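Local atomic coordinates of methyltransferase-like protein (Saccharopolyspora spinosa, PDB entry 4PNE), a protein that catalyses a [4+2] cycloaddition in spinosyn biosynthesis, using a fold like that of S-adenosylmethionine-dependent methyltransferases. Residues Ala166-Leu171 with Thr196-Arg201; Glu241-Arg246 with Met290-Leu295. All blocks are in the same frame, centred on the assembly; numbering follows the deposited sequence.

In the fold
Both contacts belong to the seven-stranded mixed sheet of a class I methyltransferase-like fold, and their centres lie about 9 Å apart. Interaction 1 comes first along the chain and joins the parallel strands 161-167 and 191-200 at the carboxyl end of the former, where S-adenosyl-L-homocysteine binds. Interaction 2 follows, pairing 236-242, the outermost strand on its side, with 290-298. Across the sheet the order is 161-167, 191-200, 290-298, 236-242; the first pairing is parallel and the next two are antiparallel. Gln-168 OE1 lies 2.7 Å from Tyr-292 OH in a probable hydrogen bond, tying the loop at the ligand pocket to the antiparallel end of the sheet.

Interaction 1 of 2, residues Ala166-Leu171 with Thr196-Arg201; sequences AMQSLL and TEVVKR. With SAH (S-adenosyl-L-homocysteine), chain C.
Met-167 and Thr-196 are partners across two parallel neighbours of the methyltransferase-like sheet, and their side chains run alongside each other on one face. Two backbone bonds set the register: Thr-196 N donates to Ala-166 O (3.0 Å) and Gln-168 N to Thr-196 O (2.9 Å). Thr-196, beta-branched and suited to a strand, puts OG1 beside Met-167 CB at 3.6 Å, while this hydroxyl is hydrogen-bonded to Tyr-292 OH.

Beyond the strand end the chain turns at Gln-168. Its CG lies 3.6 Å from Glu-197 OE2, and the amide and carboxylate planes stand 66° apart. Gln-168 OE1 is hydrogen-bonded to Tyr-292 OH and His-62 N, whereas NE2 meets a malonate ion and a water that also donates to Glu-197 OE2. The Glu-197 chain is bent at chi2 (50°), folding its carboxylate back, and OE2 is met by Val-198 N from the anti side, tilted 26° out of the carboxylate plane. This buried oxygen therefore accepts from both Val-198 N and the water. A second water accepts from Leu-170 N and lies within hydrogen-bonding distance of Glu-197 OE1 and Ala-166 O, which compete for its protons. Leu-171 CB sits 3.7 Å from Glu-197 OE1.

On the ligand side, Ser-169 OG bonds to Val-99 O, which fits a small hydroxyl residue lining the pocket, and CB approaches the ribose. The homocysteine amino group, SAH N, donates to Met-167 O at 2.9 Å.

Interaction 2 of 2, residues Glu241-Arg246 with Met290-Leu295; sequences EDVSSR and MGYAIL
Ser-244 OG bridges the two segments: it donates to Asp-242 OD1 at 2.6 Å and accepts from Tyr-292 N at 2.9 Å. The carboxylate oxygen offers the hydroxyl its syn lone pair. OD1 also accepts from Ser-244 N, two residues on, which makes an Asx turn; this donor comes nearly along the C-O axis. Asp-242 suits the place because its short chain lets OD1 reach that backbone N just where the strand gives way to a turn. Gly-291, without a side chain, lets its CA come within 3.0 Å of Ser-244 OG.

Farther along, Glu-241 and Ile-294 form a hydrogen-bonded pair, with Ile-294 N donating to Glu-241 O at an N-H...O angle of 171°. Val-243 N donates a hydrogen bond to Tyr-292 O, and Val-243 CG2 meets the Tyr-292 ring at the edge, 3.6 Å from CD2. Val-243 CG1 touches Ile-294 CD1, the two side chains crossing at about a right angle. Glu-241 OE2 lies 3.8 Å from Ile-294 CG2 and makes a salt bridge with Arg-87 of helix 73-88.

Strand order 3-2-1-4-5-7-6, with antiparallel strand 290-298 inserted between 191-200 and 236-242, is the hallmark of the class I methyltransferase fold.

Interaction 1 of 2, residues Ala166-Leu171 with Thr196-Arg201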
loop_
_atom_site.group_PDB
_atom_site.type_symbol
_atom_site.label_atom_id
_atom_site.label_comp_id
_atom_site.label_asym_id
_atom_site.label_seq_id
_atom_site.Cartn_x
_atom_site.Cartn_y
_atom_site.Cartn_z
ATOM N N ALA A 166 0.635 3.105 5.574
ATOM C CA ALA A 166 0.901 1.760 5.082
ATOM C C ALA A 166 -0.275 1.419 4.191
ATOM O O ALA A 166 -1.270 0.863 4.656
ATOM C CB ALA A 166 1.072 0.747 6.201
ATOM N N MET A 167 -0.164 1.839 2.932
ATOM C CA MET A 167 -1.186 1.612 1.927
ATOM C C MET A 167 -0.862 0.337 1.197
ATOM O O MET A 167 0.012 0.330 0.347
ATOM C CB MET A 167 -1.277 2.809 0.987
ATOM C CG MET A 167 -2.013 4.004 1.548
ATOM S SD MET A 167 -2.404 5.283 0.294
ATOM C CE MET A 167 -0.866 6.155 0.425
ATOM N N GLN A 168 -1.533 -0.735 1.638
ATOM C CA GLN A 168 -1.409 -2.101 1.135
ATOM C C GLN A 168 0.023 -2.647 1.194
ATOM O O GLN A 168 0.525 -3.270 0.253
ATOM C CB GLN A 168 -1.978 -2.218 -0.282
ATOM C CG GLN A 168 -3.460 -2.237 -0.311
ATOM C CD GLN A 168 -4.013 -2.257 -1.728
ATOM O OE1 GLN A 168 -4.809 -1.397 -2.096
ATOM N NE2 GLN A 168 -3.531 -3.180 -2.542
ATOM N N SER A 169 0.701 -2.382 2.303
ATOM C CA SER A 169 2.043 -2.928 2.498
ATOM C C SER A 169 2.163 -3.923 3.660
ATOM O O SER A 169 2.942 -4.860 3.572
ATOM C CB SER A 169 3.038 -1.793 2.681
ATOM O OG SER A 169 2.700 -1.055 3.825
ATOM N N LEU A 170 1.397 -3.758 4.743
ATOM C CA LEU A 170 1.612 -4.602 5.918
ATOM C C LEU A 170 1.370 -6.077 5.640
ATOM O O LEU A 170 2.073 -6.936 6.163
ATOM C CB LEU A 170 0.704 -4.143 7.075
ATOM C CG LEU A 170 1.006 -2.767 7.663
ATOM C CD1 LEU A 170 0.013 -2.406 8.721
ATOM C CD2 LEU A 170 2.407 -2.758 8.245
ATOM N N LEU A 171 0.384 -6.406 4.821
ATOM C CA LEU A 171 0.075 -7.814 4.641
ATOM C C LEU A 171 1.082 -8.533 3.739
ATOM O O LEU A 171 1.108 -9.752 3.689
ATOM C CB LEU A 171 -1.344 -7.983 4.111
ATOM C CG LEU A 171 -2.452 -7.662 5.115
ATOM C CD1 LEU A 171 -3.795 -8.003 4.502
ATOM C CD2 LEU A 171 -2.310 -8.442 6.424
ATOM N N THR A 196 -4.277 1.168 4.713
ATOM C CA THR A 196 -5.303 0.581 3.872
ATOM C C THR A 196 -4.924 -0.816 3.515
ATOM O O THR A 196 -3.734 -1.181 3.425
ATOM C CB THR A 196 -5.602 1.396 2.620
ATOM O OG1 THR A 196 -4.521 1.306 1.687
ATOM C CG2 THR A 196 -5.855 2.856 2.960
ATOM N N GLU A 197 -5.951 -1.636 3.318
ATOM C CA GLU A 197 -5.657 -2.999 2.992
ATOM C C GLU A 197 -6.824 -3.677 2.317
ATOM O O GLU A 197 -8.012 -3.361 2.575
ATOM C CB GLU A 197 -5.242 -3.752 4.247
ATOM C CG GLU A 197 -4.479 -5.002 3.980
ATOM C CD GLU A 197 -3.308 -4.806 3.014
ATOM O OE1 GLU A 197 -2.228 -4.402 3.516
ATOM O OE2 GLU A 197 -3.493 -5.099 1.816
ATOM N N VAL A 198 -6.469 -4.598 1.429
ATOM C CA VAL A 198 -7.378 -5.623 0.918
ATOM C C VAL A 198 -7.581 -6.689 1.979
ATOM O O VAL A 198 -6.608 -7.271 2.458
ATOM C CB VAL A 198 -6.827 -6.270 -0.386
ATOM C CG1 VAL A 198 -7.726 -7.377 -0.893
ATOM C CG2 VAL A 198 -6.620 -5.202 -1.469
ATOM N N VAL A 199 -8.831 -6.923 2.352
ATOM C CA VAL A 199 -9.179 -7.869 3.421
ATOM C C VAL A 199 -10.214 -8.893 2.959
ATOM O O VAL A 199 -10.861 -8.723 1.953
ATOM C CB VAL A 199 -9.732 -7.153 4.670
ATOM C CG1 VAL A 199 -8.663 -6.274 5.296
ATOM C CG2 VAL A 199 -10.966 -6.313 4.339
ATOM N N LYS A 200 -10.379 -9.962 3.721
ATOM C CA LYS A 200 -11.600 -10.744 3.592
ATOM C C LYS A 200 -12.735 -9.910 4.177
ATOM O O LYS A 200 -12.606 -9.422 5.308
ATOM C CB LYS A 200 -11.436 -12.071 4.331
ATOM C CG LYS A 200 -12.592 -13.026 4.115
ATOM C CD LYS A 200 -12.258 -14.382 4.703
ATOM C CE LYS A 200 -13.230 -15.454 4.228
ATOM N NZ LYS A 200 -14.577 -15.229 4.774
ATOM N N ARG A 201 -13.798 -9.674 3.405
ATOM C CA ARG A 201 -14.812 -8.714 3.831
ATOM C C ARG A 201 -15.463 -9.100 5.150
ATOM O O ARG A 201 -15.719 -8.250 5.987
ATOM C CB ARG A 201 -15.918 -8.577 2.778
ATOM C CG ARG A 201 -17.000 -7.555 3.167
ATOM C CD ARG A 201 -18.125 -7.465 2.155
ATOM N NE ARG A 201 -18.771 -8.749 1.905
ATOM C CZ ARG A 201 -18.627 -9.478 0.800
ATOM N NH1 ARG A 201 -17.881 -9.060 -0.191
ATOM N NH2 ARG A 201 -19.276 -10.637 0.685
HETATM N N SAH C . 1.921 2.152 -0.935
HETATM C CA SAH C . 2.199 1.997 -2.366
HETATM C CB SAH C . 2.604 0.585 -2.778
HETATM C CG SAH C . 1.810 -0.580 -2.243
HETATM S SD SAH C . 2.346 -2.120 -3.002
HETATM C C SAH C . 1.000 2.445 -3.155
HETATM O O SAH C . 1.117 2.681 -4.344
HETATM O OXT SAH C . -0.066 2.656 -2.570
HETATM C "C5'" SAH C . 3.231 -2.793 -1.571
HETATM C "C4'" SAH C . 4.539 -2.079 -1.265
HETATM O "O4'" SAH C . 5.039 -2.520 -0.008
HETATM C "C3'" SAH C . 5.649 -2.355 -2.263
HETATM O "O3'" SAH C . 6.233 -1.098 -2.552
HETATM C "C2'" SAH C . 6.596 -3.278 -1.513
HETATM O "O2'" SAH C . 7.962 -3.273 -1.921
HETATM C "C1'" SAH C . 6.417 -2.771 -0.083
HETATM N N9 SAH C . 6.878 -3.742 0.927
HETATM C C8 SAH C . 6.608 -5.065 1.066
HETATM N N7 SAH C . 7.294 -5.562 2.120
HETATM C C5 SAH C . 8.016 -4.554 2.647
HETATM C C6 SAH C . 8.901 -4.484 3.703
HETATM N N6 SAH C . 9.174 -5.541 4.452
HETATM N N1 SAH C . 9.469 -3.299 4.008
HETATM C C2 SAH C . 9.202 -2.166 3.268
HETATM N N3 SAH C . 8.366 -2.234 2.191
HETATM C C4 SAH C . 7.762 -3.410 1.910
HETATM O O HOH W 1 -0.870 -1.992 4.826
HETATM O O HOH W 2 -2.617 -5.619 -1.156
#

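Interaction 2 of 2, residues Glu241-Arg246 with Met290-Leu295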
loop_
_atom_site.group_PDB
_atom_site.type_symbol
_atom_site.label_atom_id
_atom_site.label_comp_id
_atom_site.label_asym_id
_atom_site.label_seq_id
_atom_site.Cartn_x
_atom_site.Cartn_y
_atom_site.Cartn_z
ATOM N N GLU A 241 -13.061 2.442 8.601
ATOM C CA GLU A 241 -14.124 2.577 7.629
ATOM C C GLU A 241 -14.026 1.377 6.745
ATOM O O GLU A 241 -12.963 1.121 6.175
ATOM C CB GLU A 241 -13.964 3.829 6.798
ATOM C CG GLU A 241 -13.684 5.106 7.571
ATOM C CD GLU A 241 -13.037 6.156 6.678
ATOM O OE1 GLU A 241 -13.732 6.627 5.744
ATOM O OE2 GLU A 241 -11.827 6.465 6.866
ATOM N N ASP A 242 -15.108 0.639 6.646
ATOM C CA ASP A 242 -15.208 -0.446 5.679
ATOM C C ASP A 242 -15.698 0.166 4.390
ATOM O O ASP A 242 -16.822 0.640 4.297
ATOM C CB ASP A 242 -16.145 -1.555 6.186
ATOM C CG ASP A 242 -16.358 -2.645 5.177
ATOM O OD1 ASP A 242 -15.880 -2.543 4.027
ATOM O OD2 ASP A 242 -16.973 -3.648 5.538
ATOM N N VAL A 243 -14.841 0.165 3.363
ATOM C CA VAL A 243 -15.168 0.849 2.113
ATOM C C VAL A 243 -15.222 -0.180 0.959
ATOM O O VAL A 243 -14.981 0.136 -0.187
ATOM C CB VAL A 243 -14.162 1.994 1.805
ATOM C CG1 VAL A 243 -14.162 3.049 2.940
ATOM C CG2 VAL A 243 -12.708 1.487 1.600
ATOM N N SER A 244 -15.509 -1.419 1.302
ATOM C CA SER A 244 -15.593 -2.474 0.302
ATOM C C SER A 244 -16.559 -2.122 -0.835
ATOM O O SER A 244 -16.306 -2.477 -1.987
ATOM C CB SER A 244 -16.051 -3.776 0.933
ATOM O OG SER A 244 -15.250 -4.105 2.026
ATOM N N SER A 245 -17.679 -1.461 -0.528
ATOM C CA SER A 245 -18.640 -1.084 -1.562
ATOM C C SER A 245 -18.105 -0.057 -2.573
ATOM O O SER A 245 -18.629 0.036 -3.702
ATOM C CB SER A 245 -19.922 -0.518 -0.938
ATOM O OG SER A 245 -19.681 0.677 -0.239
ATOM N N ARG A 246 -17.082 0.695 -2.167
ATOM C CA ARG A 246 -16.469 1.724 -3.007
ATOM C C ARG A 246 -15.314 1.188 -3.836
ATOM O O ARG A 246 -14.939 1.794 -4.810
ATOM C CB ARG A 246 -15.951 2.866 -2.142
ATOM C CG ARG A 246 -16.904 3.324 -1.083
ATOM C CD ARG A 246 -18.256 3.726 -1.630
ATOM N NE ARG A 246 -18.881 4.684 -0.729
ATOM C CZ ARG A 246 -18.868 6.001 -0.890
ATOM N NH1 ARG A 246 -18.280 6.560 -1.941
ATOM N NH2 ARG A 246 -19.470 6.763 0.016
ATOM N N MET A 290 -13.524 -10.550 -1.258
ATOM C CA MET A 290 -12.655 -9.468 -0.827
ATOM C C MET A 290 -13.416 -8.238 -0.436
ATOM O O MET A 290 -14.449 -7.937 -1.000
ATOM C CB MET A 290 -11.687 -9.096 -1.937
ATOM C CG MET A 290 -10.680 -10.177 -2.197
ATOM S SD MET A 290 -9.716 -9.830 -3.677
ATOM C CE MET A 290 -8.135 -10.476 -3.156
ATOM N N GLY A 291 -12.852 -7.484 0.497
ATOM C CA GLY A 291 -13.354 -6.152 0.799
ATOM C C GLY A 291 -12.165 -5.248 1.007
ATOM O O GLY A 291 -11.038 -5.576 0.610
ATOM N N TYR A 292 -12.408 -4.110 1.639
ATOM C CA TYR A 292 -11.348 -3.107 1.776
ATOM C C TYR A 292 -11.542 -2.273 3.036
ATOM O O TYR A 292 -12.665 -1.922 3.395
ATOM C CB TYR A 292 -11.325 -2.209 0.542
ATOM C CG TYR A 292 -9.981 -1.587 0.285
ATOM C CD1 TYR A 292 -9.009 -2.282 -0.409
ATOM C CD2 TYR A 292 -9.658 -0.320 0.768
ATOM C CE1 TYR A 292 -7.770 -1.740 -0.643
ATOM C CE2 TYR A 292 -8.418 0.233 0.545
ATOM C CZ TYR A 292 -7.472 -0.473 -0.161
ATOM O OH TYR A 292 -6.226 0.069 -0.389
ATOM N N ALA A 293 -10.430 -1.929 3.697
ATOM C CA ALA A 293 -10.451 -1.179 4.967
ATOM C C ALA A 293 -9.545 0.033 4.917
ATOM O O ALA A 293 -8.449 -0.036 4.352
ATOM C CB ALA A 293 -10.031 -2.105 6.130
ATOM N N ILE A 294 -10.032 1.161 5.436
ATOM C CA ILE A 294 -9.208 2.301 5.756
ATOM C C ILE A 294 -9.182 2.448 7.270
ATOM O O ILE A 294 -10.242 2.558 7.900
ATOM C CB ILE A 294 -9.725 3.616 5.110
ATOM C CG1 ILE A 294 -9.897 3.445 3.596
ATOM C CG2 ILE A 294 -8.781 4.767 5.428
ATOM C CD1 ILE A 294 -10.594 4.665 2.948
ATOM N N LEU A 295 -7.999 2.335 7.868
ATOM C CA LEU A 295 -7.806 2.448 9.316
ATOM C C LEU A 295 -6.934 3.660 9.660
ATOM O O LEU A 295 -5.913 3.907 9.014
ATOM C CB LEU A 295 -7.148 1.176 9.859
ATOM C CG LEU A 295 -7.679 -0.172 9.322
ATOM C CD1 LEU A 295 -6.869 -1.354 9.859
ATOM C CD2 LEU A 295 -9.173 -0.338 9.621
HETATM O O HOH W 3 -10.098 5.431 8.799
#